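Local coordinates for devB protein (Vibrio cholerae O1 biovar eltor str. N16961, PDB 1Y89) that probably hydrolyses 6-phosphogluconolactone to 6-phosphogluconate in the oxidative pentose phosphate pathway, at residues Q109-R114 with L172-T177; G128-D133 with A158-V163. All coordinates share one frame; numbering follows the deposited sequence.

Interaction 1: Q109-R114 with L172-T177; sequences QAEAER and LRVSKT. With PO4 (phosphate ion), chain C.
V174 carries the strand's side of this contact, and both its methyls meet helix 108-122. CG1 comes up against the helix backbone, 3.9 Å from CA of A112, and also touches the methyl of that residue. The other methyl, CG2, reaches the aliphatic part of E111, lying 4.3 Å from its CG. With CG1 anti to the backbone N (chi1 171°) and CG2 beside it, the two branches straddle successive helix residues. F115, one turn further along, continues the apolar surface over V174.

The contact joins a helix to one face of the mixed sheet, in which strand 172-176 runs antiparallel between 62-70 and 161-165; a mixed sheet with helices packed on it is consistent with the Rossmann-like fold of the glucosamine-6-phosphate isomerase/6-phosphogluconolactonase family. Alternation along the strand divides its side chains: V174 points to the helix, whereas S175 points away, its OG hydrogen-bonded to O of K176 and also to N of S147.

The polar side chains bond within their own segment or to parts outside both. On the helix, R114 grips E111 side-on in a two-pronged salt bridge: NE is 2.7 Å from OE1, and NH2 meets the syn lone pair of OE2 at 2.9 Å. Both carboxylate oxygens lie close to the guanidinium plane, which limits rotation of the two groups, and OE2 has a second donor in N of L103. A second pair four residues apart on the same helix has NE2 of Q109 donating almost straight (171°) to the anti side of OE2 of E113.

On the strand, R173 presents the edge of its guanidinium to a phosphate ion, probably from the crystallisation liquor. NH1 donates to O1 at 2.9 Å and NH2 to O4 at 2.8 Å, both nearly linear. H144 and R70 bind the same ion, consistent with an anion-binding pocket.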
ATOM      1  N   GLN A 109     -35.296   8.806  10.777  1.00 21.44           N
ATOM      2  CA  GLN A 109     -35.689   7.941   9.658  1.00 21.71           C
ATOM      3  C   GLN A 109     -35.821   8.711   8.337  1.00 21.52           C
ATOM      4  O   GLN A 109     -35.305   8.267   7.304  1.00 19.55           O
ATOM      5  CB  GLN A 109     -36.978   7.177   9.971  1.00 22.54           C
ATOM      6  CG  GLN A 109     -37.357   6.155   8.880  1.00 26.77           C
ATOM      7  CD  GLN A 109     -36.221   5.166   8.566  1.00 31.23           C
ATOM      8  OE1 GLN A 109     -35.593   4.593   9.489  1.00 28.69           O
ATOM      9  NE2 GLN A 109     -35.976   4.942   7.248  1.00 30.05           N
ATOM     10  N   ALA A 110     -36.533   9.848   8.363  1.00 21.24           N
ATOM     11  CA  ALA A 110     -36.663  10.660   7.154  1.00 21.00           C
ATOM     12  C   ALA A 110     -35.296  11.230   6.766  1.00 21.24           C
ATOM     13  O   ALA A 110     -35.000  11.425   5.576  1.00 21.48           O
ATOM     14  CB  ALA A 110     -37.694  11.765   7.333  1.00 21.65           C
ATOM     15  N   GLU A 111     -34.439  11.463   7.759  1.00 21.10           N
ATOM     16  CA  GLU A 111     -33.078  11.885   7.451  1.00 20.64           C
ATOM     17  C   GLU A 111     -32.244  10.784   6.784  1.00 20.65           C
ATOM     18  O   GLU A 111     -31.557  11.055   5.794  1.00 21.64           O
ATOM     19  CB  GLU A 111     -32.379  12.517   8.674  1.00 20.55           C
ATOM     20  CG  GLU A 111     -30.890  12.828   8.439  1.00 20.04           C
ATOM     21  CD  GLU A 111     -30.598  13.718   7.221  1.00 21.63           C
ATOM     22  OE1 GLU A 111     -31.498  14.393   6.691  1.00 20.47           O
ATOM     23  OE2 GLU A 111     -29.436  13.757   6.789  1.00 22.72           O
ATOM     24  N   ALA A 112     -32.290   9.550   7.290  1.00 20.50           N
ATOM     25  CA  ALA A 112     -31.637   8.434   6.583  1.00 20.21           C
ATOM     26  C   ALA A 112     -32.085   8.360   5.108  1.00 20.37           C
ATOM     27  O   ALA A 112     -31.243   8.137   4.216  1.00 20.55           O
ATOM     28  CB  ALA A 112     -31.906   7.093   7.280  1.00 20.44           C
ATOM     29  N   GLU A 113     -33.398   8.506   4.852  1.00 20.71           N
ATOM     30  CA  GLU A 113     -33.908   8.491   3.472  1.00 20.88           C
ATOM     31  C   GLU A 113     -33.410   9.677   2.641  1.00 21.08           C
ATOM     32  O   GLU A 113     -33.048   9.497   1.483  1.00 20.87           O
ATOM     33  CB  GLU A 113     -35.437   8.424   3.443  1.00 21.67           C
ATOM     34  CG  GLU A 113     -35.943   7.160   4.124  1.00 24.43           C
ATOM     35  CD  GLU A 113     -37.453   7.102   4.298  1.00 31.62           C
ATOM     36  OE1 GLU A 113     -38.194   7.917   3.690  1.00 34.00           O
ATOM     37  OE2 GLU A 113     -37.888   6.208   5.047  1.00 31.40           O
ATOM     38  N   ARG A 114     -33.440  10.887   3.206  1.00 21.23           N
ATOM     39  CA  ARG A 114     -32.861  12.076   2.519  1.00 21.48           C
ATOM     40  C   ARG A 114     -31.384  11.869   2.160  1.00 20.99           C
ATOM     41  O   ARG A 114     -30.937  12.135   1.035  1.00 21.28           O
ATOM     42  CB  ARG A 114     -32.995  13.329   3.392  1.00 21.13           C
ATOM     43  CG  ARG A 114     -32.733  14.646   2.631  1.00 22.37           C
ATOM     44  CD  ARG A 114     -32.120  15.750   3.527  1.00 22.88           C
ATOM     45  NE  ARG A 114     -30.883  15.305   4.183  1.00 19.95           N
ATOM     46  CZ  ARG A 114     -29.696  15.239   3.571  1.00 23.36           C
ATOM     47  NH1 ARG A 114     -29.567  15.629   2.285  1.00 19.71           N
ATOM     48  NH2 ARG A 114     -28.636  14.793   4.242  1.00 22.63           N
ATOM     49  N   LEU A 172     -29.039   7.503  19.022  1.00 20.41           N
ATOM     50  CA  LEU A 172     -29.348   7.262  17.611  1.00 19.97           C
ATOM     51  C   LEU A 172     -28.302   7.817  16.665  1.00 19.95           C
ATOM     52  O   LEU A 172     -27.762   8.899  16.910  1.00 19.35           O
ATOM     53  CB  LEU A 172     -30.719   7.854  17.256  1.00 20.98           C
ATOM     54  CG  LEU A 172     -31.882   7.196  18.007  1.00 21.12           C
ATOM     55  CD1 LEU A 172     -33.150   7.942  17.679  1.00 23.97           C
ATOM     56  CD2 LEU A 172     -31.986   5.685  17.675  1.00 23.64           C
ATOM     57  N   ARG A 173     -28.014   7.058  15.598  1.00 20.05           N
ATOM     58  CA  ARG A 173     -27.128   7.492  14.508  1.00 19.58           C
ATOM     59  C   ARG A 173     -27.786   7.199  13.176  1.00 20.23           C
ATOM     60  O   ARG A 173     -28.569   6.244  13.067  1.00 20.17           O
ATOM     61  CB  ARG A 173     -25.827   6.664  14.513  1.00 19.23           C
ATOM     62  CG  ARG A 173     -24.830   7.075  15.636  1.00 20.38           C
ATOM     63  CD  ARG A 173     -24.863   6.101  16.771  1.00 22.04           C
ATOM     64  NE  ARG A 173     -23.921   6.539  17.804  1.00 21.81           N
ATOM     65  CZ  ARG A 173     -22.605   6.280  17.802  1.00 24.17           C
ATOM     66  NH1 ARG A 173     -22.063   5.541  16.845  1.00 21.43           N
ATOM     67  NH2 ARG A 173     -21.835   6.746  18.779  1.00 22.75           N
ATOM     68  N   VAL A 174     -27.410   7.969  12.158  1.00 19.99           N
ATOM     69  CA  VAL A 174     -27.695   7.622  10.751  1.00 20.85           C
ATOM     70  C   VAL A 174     -26.381   7.085  10.183  1.00 21.23           C
ATOM     71  O   VAL A 174     -25.330   7.697  10.376  1.00 20.88           O
ATOM     72  CB  VAL A 174     -28.182   8.856   9.960  1.00 20.38           C
ATOM     73  CG1 VAL A 174     -28.264   8.545   8.446  1.00 20.77           C
ATOM     74  CG2 VAL A 174     -29.533   9.318  10.524  1.00 20.37           C
ATOM     75  N   SER A 175     -26.441   5.916   9.546  1.00 20.14           N
ATOM     76  CA  SER A 175     -25.243   5.274   9.054  1.00 20.31           C
ATOM     77  C   SER A 175     -25.375   4.884   7.601  1.00 20.84           C
ATOM     78  O   SER A 175     -26.468   4.536   7.154  1.00 21.04           O
ATOM     79  CB  SER A 175     -24.965   4.008   9.861  1.00 20.46           C
ATOM     80  OG  SER A 175     -23.696   3.437   9.540  1.00 20.37           O
ATOM     81  N   LYS A 176     -24.263   4.902   6.874  1.00 20.01           N
ATOM     82  CA  LYS A 176     -24.195   4.123   5.635  1.00 20.90           C
ATOM     83  C   LYS A 176     -24.474   2.664   5.965  1.00 21.07           C
ATOM     84  O   LYS A 176     -24.146   2.213   7.078  1.00 21.27           O
ATOM     85  CB  LYS A 176     -22.789   4.192   5.031  1.00 20.50           C
ATOM     86  CG  LYS A 176     -22.488   5.518   4.330  1.00 20.14           C
ATOM     87  CD  LYS A 176     -21.132   5.397   3.558  1.00 21.03           C
ATOM     88  CE  LYS A 176     -20.792   6.639   2.700  1.00 22.78           C
ATOM     89  NZ  LYS A 176     -20.746   7.956   3.406  1.00 20.71           N
ATOM     90  N   THR A 177     -25.068   1.922   5.019  1.00 20.66           N
ATOM     91  CA  THR A 177     -25.190   0.480   5.184  1.00 20.70           C
ATOM     92  C   THR A 177     -23.927  -0.217   4.674  1.00 20.86           C
ATOM     93  O   THR A 177     -23.105   0.407   3.973  1.00 20.28           O
ATOM     94  CB  THR A 177     -26.374  -0.074   4.386  1.00 21.07           C
ATOM     95  OG1 THR A 177     -26.219   0.308   3.007  1.00 20.38           O
ATOM     96  CG2 THR A 177     -27.686   0.460   4.965  1.00 18.75           C
TER
HETATM   97  P   PO4 C 239     -18.320   5.599  17.777  1.00 27.01           P
HETATM   98  O1  PO4 C 239     -19.225   4.834  16.825  1.00 31.39           O
HETATM   99  O2  PO4 C 239     -17.263   4.677  18.247  1.00 31.55           O
HETATM  100  O3  PO4 C 239     -17.792   6.734  16.970  1.00 31.51           O
HETATM  101  O4  PO4 C 239     -19.142   6.050  18.923  1.00 30.98           O

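Interaction 2: G128-D133 with A158-V163; sequences GTPVFD and ANLSVV
T129 and P130, the second strand of the short antiparallel hairpin 125-126/129-130, meet L160 in a small, purely apolar contact, where the chain passes on toward the central strand 134-137 of the mixed sheet. G128, at the turn between the two hairpin strands, has a positive phi of 87°, a conformation that glycine adopts readily.

At T129 the methyl does the touching: CG2 stands anti to the backbone N and crosses the leucine side chain at an angle, 4.0 Å from CD2 of L160. K179 and A183 of helix 178-183 also lie against this threonine. P130 comes next and offers the CD-CG side of its ring to the branched end of the leucine. CD1 of L160 reaches the ring at CG, 3.9 Å away, while I123 also packs on the proline.

Beyond P130 the segment moves off from 158-163. F132 turns to other partners, lying edge-to-face with W65 and making a cation-pi contact with K176, and D133 ends the segment in a salt bridge with K185. L160 itself also rests on V180 of helix 178-183, just ahead of the edge strand 161-165. Its two methyls divide the work: CD2 touches both T129 and P130, 3.9 Å from CD of the proline, while CD1 closes on that same carbon at 3.5 Å.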
ATOM      1  N   GLY A 128     -27.024   0.851  -9.266  1.00 28.24           N
ATOM      2  CA  GLY A 128     -27.854   1.672  -8.373  1.00 26.71           C
ATOM      3  C   GLY A 128     -27.177   2.233  -7.128  1.00 26.40           C
ATOM      4  O   GLY A 128     -27.725   3.112  -6.450  1.00 26.46           O
ATOM      5  N   THR A 129     -25.992   1.719  -6.791  1.00 24.95           N
ATOM      6  CA  THR A 129     -25.347   2.093  -5.545  1.00 23.79           C
ATOM      7  C   THR A 129     -24.303   3.171  -5.842  1.00 23.24           C
ATOM      8  O   THR A 129     -23.480   2.998  -6.757  1.00 22.64           O
ATOM      9  CB  THR A 129     -24.687   0.869  -4.883  1.00 24.50           C
ATOM     10  OG1 THR A 129     -25.653  -0.204  -4.796  1.00 23.60           O
ATOM     11  CG2 THR A 129     -24.112   1.201  -3.486  1.00 22.48           C
ATOM     12  N   PRO A 130     -24.337   4.291  -5.081  1.00 22.95           N
ATOM     13  CA  PRO A 130     -23.278   5.307  -5.229  1.00 21.95           C
ATOM     14  C   PRO A 130     -21.919   4.688  -4.949  1.00 21.98           C
ATOM     15  O   PRO A 130     -21.745   3.950  -3.942  1.00 20.82           O
ATOM     16  CB  PRO A 130     -23.613   6.331  -4.134  1.00 21.87           C
ATOM     17  CG  PRO A 130     -24.596   5.662  -3.233  1.00 23.82           C
ATOM     18  CD  PRO A 130     -25.342   4.693  -4.079  1.00 22.07           C
ATOM     19  N   VAL A 131     -20.965   5.004  -5.818  1.00 21.16           N
ATOM     20  CA  VAL A 131     -19.622   4.459  -5.703  1.00 20.74           C
ATOM     21  C   VAL A 131     -18.686   5.552  -5.119  1.00 20.72           C
ATOM     22  O   VAL A 131     -18.308   6.504  -5.793  1.00 20.14           O
ATOM     23  CB  VAL A 131     -19.134   3.933  -7.061  1.00 21.80           C
ATOM     24  CG1 VAL A 131     -17.623   3.496  -6.979  1.00 22.39           C
ATOM     25  CG2 VAL A 131     -20.060   2.772  -7.552  1.00 20.71           C
ATOM     26  N   PHE A 132     -18.365   5.435  -3.834  1.00 19.98           N
ATOM     27  CA  PHE A 132     -17.433   6.375  -3.230  1.00 20.54           C
ATOM     28  C   PHE A 132     -16.038   6.150  -3.768  1.00 20.45           C
ATOM     29  O   PHE A 132     -15.615   5.003  -4.015  1.00 19.87           O
ATOM     30  CB  PHE A 132     -17.459   6.282  -1.693  1.00 19.65           C
ATOM     31  CG  PHE A 132     -18.571   7.116  -1.084  1.00 19.37           C
ATOM     32  CD1 PHE A 132     -19.890   6.656  -1.089  1.00 21.45           C
ATOM     33  CD2 PHE A 132     -18.296   8.389  -0.588  1.00 21.40           C
ATOM     34  CE1 PHE A 132     -20.932   7.440  -0.592  1.00 22.00           C
ATOM     35  CE2 PHE A 132     -19.316   9.209  -0.073  1.00 21.21           C
ATOM     36  CZ  PHE A 132     -20.620   8.749  -0.056  1.00 20.68           C
ATOM     37  N   ASP A 133     -15.333   7.251  -3.952  1.00 20.33           N
ATOM     38  CA  ASP A 133     -13.909   7.173  -4.301  1.00 20.53           C
ATOM     39  C   ASP A 133     -13.101   6.686  -3.113  1.00 20.02           C
ATOM     40  O   ASP A 133     -12.124   5.942  -3.293  1.00 19.55           O
ATOM     41  CB  ASP A 133     -13.388   8.532  -4.779  1.00 20.35           C
ATOM     42  CG  ASP A 133     -14.021   8.955  -6.082  1.00 22.56           C
ATOM     43  OD1 ASP A 133     -13.581   8.464  -7.146  1.00 24.60           O
ATOM     44  OD2 ASP A 133     -14.978   9.752  -6.040  1.00 20.18           O
ATOM     45  N   ALA A 158     -30.651  -3.749   1.518  1.00 23.02           N
ATOM     46  CA  ALA A 158     -30.588  -3.189   0.161  1.00 23.76           C
ATOM     47  C   ALA A 158     -30.630  -1.640   0.141  1.00 24.03           C
ATOM     48  O   ALA A 158     -30.349  -1.004  -0.902  1.00 24.45           O
ATOM     49  CB  ALA A 158     -31.696  -3.781  -0.722  1.00 23.52           C
ATOM     50  N   ASN A 159     -30.986  -1.045   1.278  1.00 23.37           N
ATOM     51  CA  ASN A 159     -30.966   0.414   1.417  1.00 23.11           C
ATOM     52  C   ASN A 159     -29.529   0.956   1.491  1.00 21.97           C
ATOM     53  O   ASN A 159     -28.572   0.204   1.758  1.00 20.75           O
ATOM     54  CB  ASN A 159     -31.744   0.871   2.654  1.00 22.54           C
ATOM     55  CG  ASN A 159     -33.218   0.529   2.609  1.00 25.26           C
ATOM     56  OD1 ASN A 159     -33.830   0.271   3.652  1.00 28.28           O
ATOM     57  ND2 ASN A 159     -33.811   0.584   1.440  1.00 21.83           N
ATOM     58  N   LEU A 160     -29.383   2.270   1.273  1.00 21.05           N
ATOM     59  CA  LEU A 160     -28.071   2.910   1.314  1.00 21.10           C
ATOM     60  C   LEU A 160     -27.713   3.455   2.687  1.00 20.52           C
ATOM     61  O   LEU A 160     -26.538   3.752   2.966  1.00 19.63           O
ATOM     62  CB  LEU A 160     -27.956   4.012   0.244  1.00 21.48           C
ATOM     63  CG  LEU A 160     -28.359   3.618  -1.180  1.00 24.07           C
ATOM     64  CD1 LEU A 160     -28.274   4.828  -2.105  1.00 24.16           C
ATOM     65  CD2 LEU A 160     -27.482   2.461  -1.691  1.00 23.75           C
ATOM     66  N   SER A 161     -28.711   3.602   3.558  1.00 20.06           N
ATOM     67  CA  SER A 161     -28.440   4.145   4.902  1.00 19.97           C
ATOM     68  C   SER A 161     -29.401   3.466   5.843  1.00 20.77           C
ATOM     69  O   SER A 161     -30.364   2.819   5.403  1.00 19.85           O
ATOM     70  CB  SER A 161     -28.703   5.641   4.931  1.00 20.12           C
ATOM     71  OG  SER A 161     -30.079   5.855   4.584  1.00 20.20           O
ATOM     72  N   VAL A 162     -29.155   3.639   7.136  1.00 20.39           N
ATOM     73  CA  VAL A 162     -29.954   2.972   8.142  1.00 21.46           C
ATOM     74  C   VAL A 162     -29.906   3.806   9.410  1.00 20.99           C
ATOM     75  O   VAL A 162     -28.884   4.462   9.678  1.00 21.18           O
ATOM     76  CB  VAL A 162     -29.437   1.489   8.377  1.00 21.17           C
ATOM     77  CG1 VAL A 162     -27.979   1.450   8.925  1.00 21.27           C
ATOM     78  CG2 VAL A 162     -30.425   0.669   9.258  1.00 21.24           C
ATOM     79  N   VAL A 163     -30.986   3.773  10.200  1.00 20.60           N
ATOM     80  CA  VAL A 163     -30.930   4.326  11.553  1.00 20.93           C
ATOM     81  C   VAL A 163     -30.442   3.237  12.499  1.00 21.50           C
ATOM     82  O   VAL A 163     -30.967   2.128  12.474  1.00 21.87           O
ATOM     83  CB  VAL A 163     -32.296   4.914  12.028  1.00 21.35           C
ATOM     84  CG1 VAL A 163     -32.220   5.421  13.519  1.00 19.78           C
ATOM     85  CG2 VAL A 163     -32.735   6.036  11.083  1.00 20.13           C
TER

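The centres of the two contacts are about 11 Å apart, on the same side of the chain's centre. Along the chain the order is 109-114, 128-133, 158-163 and 172-177, so both segments of interaction 2 fall between those of interaction 1. Strands 161-165 and 172-176 are consecutive and lie as antiparallel neighbours at one border of the mixed sheet. Two probable hydrogen bonds tie the contacts together: O of A112 with OG of S161, 2.6 Å, and OG1 of T177 with O of N159, 2.7 Å. Helix 108-122 therefore packs on the strand pair at this border, and L160 joins the pair to the hairpin that leads into strand 134-137 of the same sheet.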